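Local structure of penicillin-binding 1 transmembrane protein MrcA (Nitrosomonas europaea ATCC 19718, 3D0F) at residues S43-P46 with G47-E50. The protein probably builds and cross-links peptidoglycan as a bifunctional glycosyltransferase and transpeptidase, this chain being its OB-like domain. Residues are numbered along the deposited sequence; the frame is centred on the assembly and turned at random.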
ATOM      1  N   SER A  43     -10.336  -6.749  18.190  1.00 16.45           N
ATOM      2  CA  SER A  43     -10.153  -7.676  19.239  1.00 16.91           C
ATOM      3  C   SER A  43      -8.728  -8.184  19.219  1.00 16.85           C
ATOM      4  O   SER A  43      -8.119  -8.234  18.163  1.00 15.68           O
ATOM      5  CB  SER A  43     -11.134  -8.817  19.093  1.00 18.60           C
ATOM      6  OG  SER A  43     -10.782  -9.666  18.041  1.00 19.69           O
ATOM      7  N   ALA A  44      -8.223  -8.600  20.383  1.00 16.13           N
ATOM      8  CA  ALA A  44      -6.845  -9.102  20.472  1.00 16.24           C
ATOM      9  C   ALA A  44      -6.663 -10.085  21.576  1.00 17.06           C
ATOM     10  O   ALA A  44      -7.103  -9.872  22.709  1.00 17.44           O
ATOM     11  CB  ALA A  44      -5.868  -7.983  20.653  1.00 16.02           C
ATOM     12  N   THR A  45      -6.064 -11.198  21.215  1.00 17.62           N
ATOM     13  CA  THR A  45      -5.574 -12.241  22.137  1.00 18.26           C
ATOM     14  C   THR A  45      -4.180 -12.674  21.661  1.00 18.56           C
ATOM     15  O   THR A  45      -3.782 -12.367  20.532  1.00 16.63           O
ATOM     16  CB  THR A  45      -6.502 -13.462  22.143  1.00 18.38           C
ATOM     17  OG1 THR A  45      -6.345 -14.183  20.914  1.00 21.26           O
ATOM     18  CG2 THR A  45      -7.989 -13.053  22.339  1.00 21.04           C
ATOM     19  N   PRO A  46      -3.455 -13.487  22.453  1.00 18.87           N
ATOM     20  CA  PRO A  46      -2.166 -13.955  21.945  1.00 18.55           C
ATOM     21  C   PRO A  46      -2.273 -14.832  20.681  1.00 18.56           C
ATOM     22  O   PRO A  46      -1.262 -15.021  19.956  1.00 20.67           O
ATOM     23  CB  PRO A  46      -1.614 -14.776  23.131  1.00 19.88           C
ATOM     24  CG  PRO A  46      -2.246 -14.208  24.286  1.00 19.28           C
ATOM     25  CD  PRO A  46      -3.660 -13.905  23.849  1.00 20.45           C
ATOM     26  N   GLY A  47      -3.452 -15.385  20.443  1.00 16.96           N
ATOM     27  CA  GLY A  47      -3.685 -16.277  19.290  1.00 17.33           C
ATOM     28  C   GLY A  47      -4.314 -15.626  18.074  1.00 16.12           C
ATOM     29  O   GLY A  47      -4.274 -16.203  17.012  1.00 16.70           O
ATOM     30  N   ALA A  48      -4.934 -14.447  18.213  1.00 15.44           N
ATOM     31  CA  ALA A  48      -5.590 -13.836  17.074  1.00 16.18           C
ATOM     32  C   ALA A  48      -5.863 -12.358  17.324  1.00 16.57           C
ATOM     33  O   ALA A  48      -6.303 -11.983  18.401  1.00 16.49           O
ATOM     34  CB  ALA A  48      -6.902 -14.509  16.839  1.00 16.54           C
ATOM     35  N   VAL A  49      -5.625 -11.546  16.314  1.00 16.15           N
ATOM     36  CA  VAL A  49      -6.006 -10.149  16.310  1.00 15.46           C
ATOM     37  C   VAL A  49      -6.946  -9.956  15.123  1.00 16.21           C
ATOM     38  O   VAL A  49      -6.603 -10.336  13.982  1.00 15.82           O
ATOM     39  CB  VAL A  49      -4.747  -9.272  16.150  1.00 14.79           C
ATOM     40  CG1 VAL A  49      -5.128  -7.830  15.852  1.00 16.16           C
ATOM     41  CG2 VAL A  49      -3.835  -9.445  17.378  1.00 15.90           C
ATOM     42  N   GLU A  50      -8.111  -9.348  15.373  1.00 16.26           N
ATOM     43  CA  GLU A  50      -9.022  -8.927  14.304  1.00 17.37           C
ATOM     44  C   GLU A  50      -8.846  -7.420  14.148  1.00 17.25           C
ATOM     45  O   GLU A  50      -8.858  -6.694  15.145  1.00 16.35           O
ATOM     46  CB  GLU A  50     -10.485  -9.211  14.684  1.00 18.76           C
ATOM     47  CG  GLU A  50     -10.794 -10.674  14.791  1.00 22.56           C
ATOM     48  CD  GLU A  50     -12.215 -11.081  14.386  1.00 27.08           C
ATOM     49  OE1 GLU A  50     -13.132 -10.226  14.278  1.00 32.70           O
ATOM     50  OE2 GLU A  50     -12.389 -12.315  14.182  1.00 39.15           O
TER
HETATM   51  O   HOH W   1      -9.155 -11.749  18.550  1.00 22.70           O
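With chi1 at 72°, Thr-45 places OG1 between its own backbone N and carbonyl carbon, facing the chain as it doubles back through Gly-47 and Ala-48. The hydroxyl oxygen there receives the N-H of Gly-47, 3.2 Å from N to OG1, which makes an ST turn. Both amides come in at a slant, and the bond from Ala-48, its N 3.1 Å from Thr-45 OG1, is weak. The Ala-48 N-H is divided between this oxygen and the carbonyl of Thr-45, again weakly, at 3.3 Å from Ala-48 N to Thr-45 O. Ser-43 has a similar torsion (chi1 73°), and its OG stands on the same face of the sheet, 2.7 Å from a water. That water donates to Ala-48 O at 2.9 Å, bridging the strands on the face that carries Ser-43 and Glu-50, while Glu-50 brings CB and CG alongside the serine hydroxyl.

The motif is a beta hairpin, turning through Pro-46 and Gly-47 in a type I turn, and it illustrates how a threonine hydroxyl just ahead of a turn can accept amides that the backbone carbonyl holds poorly. It joins neighbouring strands 37-45 and 48-53 in the antiparallel sheet of the OB-like domain. Ala-48 O takes the N-H of Thr-45 as well as the water's proton; the backbone bond is fairly straight (159° at the hydrogen), with Thr-45 N 2.9 Å from Ala-48 O. Farther from the turn, Glu-50 N reaches Ser-43 O at 3.0 Å, whereas the return bond from Ser-43 N to Glu-50 O is weak. Between these bonds lies the non-hydrogen-bonded pair Ala-44 and Val-49, whose side chains occupy the other face of the sheet: Val-49 CG2 meets Ala-44 CB at 4.1 Å, and the buried valine also packs on Leu-66 and Leu-73.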